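Side-chain contacts in putative aspartate aminotransferase (PDB 1IUG), which probably acts as a pyridoxal 5'-phosphate-dependent aminotransferase of the class-V family, moving amino groups from amino acids such as aspartate onto 2-oxo acids: residues A[87-90]-A[91-95]; A[254-257]-A[258-262]; A[293-296]-A[297-301]; A[327-330]-A[331-335]. All coordinates share one frame; numbering follows the deposited sequence.

Contact 1 of 4, residues A[87-90]-A[91-95]; sequences SERF and YEIAL. With PO4 (phosphate ion), chain C.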
# COMPACT_ATOMS: atom_id res chain seq x y z
N SER A 87 15.04 -13.83 4.62
CA SER A 87 16.02 -13.40 5.62
C SER A 87 17.07 -12.59 4.84
O SER A 87 17.64 -11.63 5.34
CB SER A 87 16.65 -14.59 6.36
OG SER A 87 16.96 -15.67 5.50
N GLU A 88 17.30 -13.13 3.65
CA GLU A 88 18.19 -12.46 2.78
C GLU A 88 17.61 -11.09 2.80
O GLU A 88 18.24 -10.10 3.12
CB GLU A 88 18.18 -12.96 1.34
CG GLU A 88 18.54 -11.90 0.29
CD GLU A 88 19.97 -12.05 -0.22
OE1 GLU A 88 20.80 -11.19 0.14
OE2 GLU A 88 20.22 -13.00 -0.99
N ARG A 89 16.35 -11.04 2.45
CA ARG A 89 15.57 -9.81 2.36
C ARG A 89 15.77 -8.82 3.51
O ARG A 89 15.92 -7.61 3.30
CB ARG A 89 14.10 -10.18 2.23
CG ARG A 89 13.35 -9.41 1.14
CD ARG A 89 12.41 -8.37 1.71
NE ARG A 89 11.18 -8.33 0.92
CZ ARG A 89 10.94 -9.01 -0.20
NH1 ARG A 89 11.86 -9.83 -0.69
NH2 ARG A 89 9.77 -8.86 -0.82
N PHE A 90 15.75 -9.30 4.72
CA PHE A 90 15.95 -8.48 5.87
C PHE A 90 17.34 -7.79 5.92
O PHE A 90 17.49 -6.64 6.38
CB PHE A 90 15.72 -9.35 7.09
CG PHE A 90 14.66 -8.89 8.02
CD1 PHE A 90 14.10 -9.78 8.93
CD2 PHE A 90 14.26 -7.56 8.03
CE1 PHE A 90 13.16 -9.37 9.83
CE2 PHE A 90 13.30 -7.13 8.96
CZ PHE A 90 12.75 -8.04 9.86
N TYR A 91 18.35 -8.54 5.47
CA TYR A 91 19.73 -8.11 5.40
C TYR A 91 19.87 -6.85 4.53
O TYR A 91 20.49 -5.87 4.95
CB TYR A 91 20.60 -9.25 4.86
CG TYR A 91 22.01 -8.84 4.46
CD1 TYR A 91 22.95 -8.48 5.42
CD2 TYR A 91 22.40 -8.80 3.11
CE1 TYR A 91 24.24 -8.10 5.06
CE2 TYR A 91 23.69 -8.42 2.74
CZ TYR A 91 24.61 -8.07 3.72
OH TYR A 91 25.88 -7.67 3.38
N GLU A 92 19.29 -6.89 3.34
CA GLU A 92 19.33 -5.77 2.40
C GLU A 92 18.64 -4.54 2.99
O GLU A 92 19.12 -3.42 2.85
CB GLU A 92 18.68 -6.14 1.07
CG GLU A 92 19.39 -7.25 0.29
CD GLU A 92 18.66 -7.64 -0.99
OE1 GLU A 92 17.82 -6.86 -1.47
OE2 GLU A 92 18.94 -8.74 -1.52
N ILE A 93 17.51 -4.75 3.67
CA ILE A 93 16.78 -3.66 4.30
C ILE A 93 17.65 -3.00 5.38
O ILE A 93 17.66 -1.77 5.51
CB ILE A 93 15.45 -4.16 4.93
CG1 ILE A 93 14.44 -4.49 3.83
CG2 ILE A 93 14.88 -3.13 5.91
CD1 ILE A 93 13.14 -5.08 4.33
N ALA A 94 18.37 -3.82 6.14
CA ALA A 94 19.25 -3.33 7.20
C ALA A 94 20.38 -2.49 6.62
O ALA A 94 20.75 -1.45 7.18
CB ALA A 94 19.80 -4.50 8.00
N LEU A 95 20.93 -2.93 5.49
CA LEU A 95 21.99 -2.20 4.81
C LEU A 95 21.50 -0.82 4.37
O LEU A 95 22.09 0.20 4.73
CB LEU A 95 22.51 -2.97 3.60
CG LEU A 95 23.47 -4.12 3.88
CD1 LEU A 95 23.84 -4.82 2.58
CD2 LEU A 95 24.72 -3.59 4.59
P PO4 C . 7.90 -11.45 -3.40
O1 PO4 C . 7.67 -10.51 -4.60
O2 PO4 C . 9.01 -12.46 -3.70
O3 PO4 C . 8.22 -10.66 -2.14
O4 PO4 C . 6.56 -12.24 -3.19
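Tyr91 N is shared between two carbonyls of the preceding turn: it gives a fairly straight bond to Ser87 O at 3.2 Å (N-H...O 157°) and a weak, strongly bent one to Glu88 O. The next amides follow the ordinary helical pattern, with Ile93 N on Arg89 O and Ala94 N on Phe90 O, while the Glu92 N to Glu88 O bond is weak. On one flank two carboxylates meet, Glu88 OE1 standing 3.5 Å from Glu92 OE2 with their planes 59° apart. Glu92 reaches back because CG lies beside its own backbone N (chi1 -64°) and the chain runs out straight from there. The two like charges would probably repel, but each group has a further partner, though that of Glu88 is weak: Glu92 OE1 is hydrogen-bonded to Tyr211 of the second subunit, and Glu88 OE1 has a long, weak ion pair with Arg103, which also makes a cation-pi contact with the Tyr91 ring. This is helix 85-96, the crossover of the beta-alpha-beta unit between strands 77-82 and 100-105. Its buried side carries Phe90 and Ile93 against Met64 and Val68 of helix 60-71. Ile93 CG1 packs on Arg89 O at 3.5 Å, and its CD1 comes within 4.3 Å of Arg89 CD. The Arg89 chain, bent at chi2 and chi3, leads away from the helix to a phosphate ion, probably from the crystallisation liquor. There NH2 binds PO4 O3 at 2.7 Å, the oxygen lying at the guanidinium edge close to its plane, and the same NH2 also bonds Thr61 OG1.

Contact 2 of 4, residues A[254-257]-A[258-262]; sequences LALK and AWQNA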
# COMPACT_ATOMS: atom_id res chain seq x y z
N LEU A 254 -5.29 -23.62 13.58
CA LEU A 254 -3.86 -23.95 13.55
C LEU A 254 -3.64 -25.44 13.33
O LEU A 254 -2.79 -25.83 12.52
CB LEU A 254 -3.17 -23.47 14.82
CG LEU A 254 -3.20 -21.95 15.05
CD1 LEU A 254 -2.45 -21.59 16.32
CD2 LEU A 254 -2.60 -21.23 13.84
N ALA A 255 -4.43 -26.27 14.01
CA ALA A 255 -4.32 -27.72 13.88
C ALA A 255 -4.67 -28.16 12.46
O ALA A 255 -4.06 -29.07 11.91
CB ALA A 255 -5.21 -28.43 14.90
N LEU A 256 -5.67 -27.51 11.86
CA LEU A 256 -6.07 -27.84 10.50
C LEU A 256 -4.94 -27.51 9.53
O LEU A 256 -4.57 -28.33 8.69
CB LEU A 256 -7.32 -27.06 10.09
CG LEU A 256 -7.77 -27.26 8.64
CD1 LEU A 256 -8.24 -28.70 8.44
CD2 LEU A 256 -8.88 -26.28 8.29
N LYS A 257 -4.37 -26.31 9.65
CA LYS A 257 -3.29 -25.90 8.77
C LYS A 257 -2.06 -26.80 8.89
O LYS A 257 -1.43 -27.14 7.89
CB LYS A 257 -2.98 -24.41 8.97
CG LYS A 257 -4.07 -23.52 8.33
CD LYS A 257 -4.13 -23.83 6.82
CE LYS A 257 -5.17 -23.05 6.04
NZ LYS A 257 -5.97 -22.11 6.85
N ALA A 258 -1.78 -27.26 10.11
CA ALA A 258 -0.65 -28.16 10.35
C ALA A 258 -0.92 -29.52 9.72
O ALA A 258 -0.03 -30.14 9.13
CB ALA A 258 -0.40 -28.32 11.85
N TRP A 259 -2.17 -29.98 9.83
CA TRP A 259 -2.57 -31.26 9.27
C TRP A 259 -2.54 -31.23 7.73
O TRP A 259 -2.08 -32.17 7.10
CB TRP A 259 -3.97 -31.64 9.77
CG TRP A 259 -4.50 -32.90 9.15
CD1 TRP A 259 -4.28 -34.18 9.58
CD2 TRP A 259 -5.30 -33.01 7.97
NE1 TRP A 259 -4.89 -35.07 8.74
CE2 TRP A 259 -5.53 -34.38 7.73
CE3 TRP A 259 -5.85 -32.07 7.08
CZ2 TRP A 259 -6.27 -34.85 6.65
CZ3 TRP A 259 -6.59 -32.54 5.99
CH2 TRP A 259 -6.79 -33.91 5.79
N GLN A 260 -3.02 -30.13 7.16
CA GLN A 260 -3.06 -29.95 5.71
C GLN A 260 -1.67 -29.95 5.07
O GLN A 260 -1.48 -30.52 3.99
CB GLN A 260 -3.79 -28.65 5.34
CG GLN A 260 -5.30 -28.70 5.53
CD GLN A 260 -5.99 -27.36 5.27
OE1 GLN A 260 -5.46 -26.31 5.64
NE2 GLN A 260 -7.16 -27.40 4.66
N ASN A 261 -0.72 -29.29 5.72
CA ASN A 261 0.64 -29.22 5.21
C ASN A 261 1.35 -30.57 5.34
O ASN A 261 2.09 -30.98 4.44
CB ASN A 261 1.44 -28.13 5.94
CG ASN A 261 2.63 -27.66 5.14
OD1 ASN A 261 2.49 -27.22 4.00
ND2 ASN A 261 3.82 -27.75 5.73
N ALA A 262 1.11 -31.25 6.46
CA ALA A 262 1.70 -32.56 6.71
C ALA A 262 1.16 -33.55 5.69
O ALA A 262 1.83 -34.51 5.32
CB ALA A 262 1.37 -33.02 8.12
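Gln260 leans back over Leu256 and Lys257, one turn earlier in helix 250-270. Its CB rests on Leu256 O at 3.5 Å. With CG beside the backbone N (chi1 -73°), the next carbon comes closer still, Gln260 CG to Leu256 O 3.3 Å, near the carbonyl that also accepts the backbone hydrogen bond from Gln260 N at 2.8 Å. The chain then runs extended, and CD reaches the branch point of the leucine, 3.8 Å from Leu256 CG. At the tip the amide divides its neighbours. OE1 turns to the lysine, which lies alongside and points the same way; its closest approach is to Lys257 CD at 3.1 Å, with CE only slightly farther. NE2 passes Leu256 CG at 4.0 Å and goes on to hydrogen-bond Tyr329 O, with a weaker bond to Asp330 O. Leu256 also touches the neighbouring indole, CD1 to Trp259 CE3 at 4.3 Å, and that ring makes a cation-pi contact with Arg331. Leucine carbons beside CD and NE2 and lysine carbons beside OE1 thus pack round a buried amide, whose NE2 binds the loop ahead of helix 331-348.

Contact 3 of 4, residues A[293-296]-A[297-301]; sequences VPYA and RVKEA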
# COMPACT_ATOMS: atom_id res chain seq x y z
N VAL A 293 13.99 -34.57 -14.01
CA VAL A 293 12.76 -33.83 -14.32
C VAL A 293 12.85 -32.33 -14.01
O VAL A 293 13.11 -31.93 -12.87
CB VAL A 293 11.53 -34.46 -13.62
CG1 VAL A 293 11.82 -34.71 -12.17
CG2 VAL A 293 10.30 -33.58 -13.78
N PRO A 294 12.67 -31.49 -15.04
CA PRO A 294 12.72 -30.02 -14.94
C PRO A 294 11.51 -29.46 -14.20
O PRO A 294 10.44 -30.08 -14.17
CB PRO A 294 12.71 -29.57 -16.40
CG PRO A 294 13.17 -30.78 -17.17
CD PRO A 294 12.47 -31.89 -16.44
N TYR A 295 11.67 -28.26 -13.64
CA TYR A 295 10.58 -27.60 -12.91
C TYR A 295 9.38 -27.37 -13.83
O TYR A 295 8.24 -27.57 -13.42
CB TYR A 295 11.05 -26.27 -12.32
CG TYR A 295 9.92 -25.43 -11.75
CD1 TYR A 295 9.19 -25.87 -10.65
CD2 TYR A 295 9.55 -24.23 -12.36
CE1 TYR A 295 8.11 -25.14 -10.17
CE2 TYR A 295 8.48 -23.49 -11.89
CZ TYR A 295 7.76 -23.96 -10.79
OH TYR A 295 6.68 -23.24 -10.33
N ALA A 296 9.66 -26.98 -15.07
CA ALA A 296 8.63 -26.72 -16.07
C ALA A 296 7.67 -27.90 -16.27
O ALA A 296 6.49 -27.70 -16.54
CB ALA A 296 9.27 -26.33 -17.39
N ARG A 297 8.19 -29.11 -16.11
CA ARG A 297 7.38 -30.32 -16.27
C ARG A 297 6.37 -30.44 -15.13
O ARG A 297 5.21 -30.77 -15.36
CB ARG A 297 8.30 -31.56 -16.32
CG ARG A 297 7.84 -32.69 -17.25
CD ARG A 297 6.48 -33.26 -16.86
NE ARG A 297 5.96 -34.22 -17.84
CZ ARG A 297 6.43 -35.45 -18.01
NH1 ARG A 297 7.44 -35.90 -17.29
NH2 ARG A 297 5.85 -36.26 -18.90
N VAL A 298 6.81 -30.16 -13.91
CA VAL A 298 5.94 -30.22 -12.73
C VAL A 298 4.95 -29.05 -12.76
O VAL A 298 3.78 -29.20 -12.42
CB VAL A 298 6.78 -30.16 -11.42
CG1 VAL A 298 5.88 -30.28 -10.20
CG2 VAL A 298 7.82 -31.27 -11.41
N LYS A 299 5.46 -27.90 -13.18
CA LYS A 299 4.69 -26.67 -13.30
C LYS A 299 3.52 -26.90 -14.26
O LYS A 299 2.37 -26.57 -13.95
CB LYS A 299 5.64 -25.56 -13.80
CG LYS A 299 5.20 -24.10 -13.71
CD LYS A 299 3.94 -23.77 -14.49
CE LYS A 299 3.57 -22.29 -14.36
NZ LYS A 299 4.51 -21.49 -13.51
N GLU A 300 3.81 -27.51 -15.41
CA GLU A 300 2.78 -27.79 -16.41
C GLU A 300 1.84 -28.93 -16.03
O GLU A 300 0.67 -28.92 -16.41
CB GLU A 300 3.41 -28.05 -17.78
CG GLU A 300 4.05 -26.82 -18.40
CD GLU A 300 4.77 -27.12 -19.71
OE1 GLU A 300 6.02 -27.13 -19.71
OE2 GLU A 300 4.08 -27.33 -20.73
N ALA A 301 2.35 -29.90 -15.27
CA ALA A 301 1.53 -31.03 -14.84
C ALA A 301 0.42 -30.53 -13.91
O ALA A 301 -0.72 -30.99 -14.00
CB ALA A 301 2.39 -32.07 -14.13
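Arg297, in the first turn of helix 295-303, sends its N-H back to Pro294 O at 3.1 Å, a bent bond (138°) whose donor stands well above the carbonyl plane; Pro294 is the N-cap of this helix. The arginine CB lies 3.8 Å from Val293 CG2, while the rest of the chain leads away toward Glu347 and Ile348 of helix 331-348. Val298 follows, its CG2 meeting Val293 CG2 at 4.1 Å with the two side chains crossing at about a right angle. With Pro294 at the N-cap, Val293 (N') on Val298 (N4) makes a hydrophobic staple; Val298 also rests on Leu289, Ile309 and Phe321. Lys299 makes the straightest bond, N to Tyr295 O at 2.8 Å (163°). Its CB then sits over one face of the phenol, 4.2 Å from the Tyr295 ring centroid, a CH-pi contact, and CG continues to the hydroxyl end, 3.8 Å from Tyr295 OH. The ring meets it because Tyr295 CG is anti to the backbone N (chi1 171°). With an alanine at Tyr295, the Lys299 methylenes would probably lose the face they lie on and be left freer to turn. Glu300 completes the turn, N to Ala296 O at 2.9 Å. The side-chain chemistry is thus apolar even where lysine and arginine take part: their carbons, not their charges, make the contacts, and the hydrogen bonding across the two segments is all backbone.

Contact 4 of 4, residues A[327-330]-A[331-335]; sequences GAYD and RYEAL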
# COMPACT_ATOMS: atom_id res chain seq x y z
N GLY A 327 -4.22 -21.17 2.03
CA GLY A 327 -5.44 -20.46 1.69
C GLY A 327 -6.69 -21.02 2.35
O GLY A 327 -6.62 -21.97 3.13
N ALA A 328 -7.85 -20.45 2.02
CA ALA A 328 -9.11 -20.89 2.61
C ALA A 328 -9.62 -22.22 2.04
O ALA A 328 -10.50 -22.25 1.18
CB ALA A 328 -10.17 -19.80 2.45
N TYR A 329 -9.03 -23.31 2.53
CA TYR A 329 -9.38 -24.66 2.11
C TYR A 329 -9.77 -25.46 3.33
O TYR A 329 -9.18 -25.29 4.40
CB TYR A 329 -8.19 -25.37 1.47
CG TYR A 329 -7.75 -24.80 0.15
CD1 TYR A 329 -6.55 -24.09 0.03
CD2 TYR A 329 -8.52 -25.00 -0.99
CE1 TYR A 329 -6.14 -23.59 -1.20
CE2 TYR A 329 -8.11 -24.50 -2.22
CZ TYR A 329 -6.92 -23.80 -2.32
OH TYR A 329 -6.54 -23.33 -3.55
N ASP A 330 -10.75 -26.34 3.18
CA ASP A 330 -11.16 -27.17 4.31
C ASP A 330 -10.49 -28.54 4.25
O ASP A 330 -9.63 -28.79 3.40
CB ASP A 330 -12.69 -27.27 4.43
CG ASP A 330 -13.35 -28.13 3.34
OD1 ASP A 330 -14.58 -28.29 3.42
OD2 ASP A 330 -12.66 -28.64 2.43
N ARG A 331 -10.88 -29.40 5.18
CA ARG A 331 -10.39 -30.77 5.33
C ARG A 331 -10.47 -31.55 4.00
O ARG A 331 -9.49 -32.14 3.55
CB ARG A 331 -11.28 -31.44 6.39
CG ARG A 331 -10.69 -32.53 7.27
CD ARG A 331 -10.19 -33.73 6.50
NE ARG A 331 -10.14 -34.94 7.33
CZ ARG A 331 -9.41 -35.09 8.43
NH1 ARG A 331 -8.66 -34.09 8.90
NH2 ARG A 331 -9.39 -36.26 9.05
N TYR A 332 -11.62 -31.47 3.34
CA TYR A 332 -11.85 -32.22 2.11
C TYR A 332 -11.28 -31.66 0.82
O TYR A 332 -11.00 -32.42 -0.12
CB TYR A 332 -13.34 -32.56 2.02
CG TYR A 332 -13.77 -33.19 3.31
CD1 TYR A 332 -14.48 -32.46 4.27
CD2 TYR A 332 -13.35 -34.48 3.65
CE1 TYR A 332 -14.76 -32.99 5.52
CE2 TYR A 332 -13.62 -35.02 4.90
CZ TYR A 332 -14.32 -34.27 5.83
OH TYR A 332 -14.56 -34.79 7.08
N GLU A 333 -11.08 -30.35 0.76
CA GLU A 333 -10.49 -29.75 -0.42
C GLU A 333 -9.01 -30.12 -0.41
O GLU A 333 -8.41 -30.35 -1.46
CB GLU A 333 -10.69 -28.23 -0.41
CG GLU A 333 -12.13 -27.84 -0.72
CD GLU A 333 -12.42 -26.37 -0.47
OE1 GLU A 333 -13.09 -25.76 -1.32
OE2 GLU A 333 -11.99 -25.83 0.57
N ALA A 334 -8.45 -30.22 0.79
CA ALA A 334 -7.05 -30.59 0.97
C ALA A 334 -6.85 -32.04 0.50
O ALA A 334 -5.89 -32.34 -0.21
CB ALA A 334 -6.64 -30.45 2.43
N LEU A 335 -7.78 -32.92 0.88
CA LEU A 335 -7.71 -34.32 0.46
C LEU A 335 -7.77 -34.40 -1.07
O LEU A 335 -7.13 -35.26 -1.68
CB LEU A 335 -8.86 -35.14 1.06
CG LEU A 335 -8.81 -35.52 2.55
CD1 LEU A 335 -10.06 -36.33 2.92
CD2 LEU A 335 -7.56 -36.34 2.83
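A capping box starts helix 331-348, with Asp330 at the N-cap and Glu333 three residues on, each side chain accepting from the other's backbone N. Asp330 OD2 takes Glu333 N at 2.9 Å, the donor approaching nearly along the C-O axis. It can do so because CG sits between the backbone N and the carbonyl carbon (chi1 72°), which swings the carboxylate over the first turn. In return Asp330 N gives to Glu333 OE2 at 2.9 Å, and OE2 accepts with its anti lone pair, the one facing away from the other oxygen; the bond is fairly straight (156°). Glu333 CG lies beside its own backbone N and the chain runs out extended from there, which lays the carboxylate alongside the incoming loop. The same OE2 touches Tyr329 CA at 3.2 Å and comes to the edge of that ring, 3.9 Å from Tyr329 CD2, the carboxylate and ring planes standing 73° apart. Beyond the box, Ala334 N bonds Asp330 O at 3.2 Å, closing a helical turn on the N-cap residue. Tyr329 OH is hydrogen-bonded to Leu4 O, and Ala328 is the centre of an inverse gamma turn. Replacing Glu333 with an alanine would probably leave Asp330 N without its acceptor and Arg11, which now pairs with Glu333 OE1, without that charge. Two carboxylates come close here, Asp330 OD2 and Glu333 OE2 being 3.4 Å apart; the amide N-H groups at the helix start and the arginine are likely to offset their repulsion.

Overall arrangement
Contact 1 is the buried one, on a crossover helix of the seven-stranded sheet and within reach of the second subunit; contact 3 lies at the surface, and contacts 2 and 4 are partly buried. Contacts 2 and 4 lie with centres about 10 Å apart and touch: an amide from helix 250-270 binds carbonyls just ahead of helix 331-348, and an indole meets an arginine. Contact 3 packs beside the far end of that second helix, about 14 Å from contact 4 between nearest atoms. Contacts 3 and 4 both start helices, one with an apolar staple, the other with exchanged carboxylate bonds, whereas contacts 1 and 2 lie within helices.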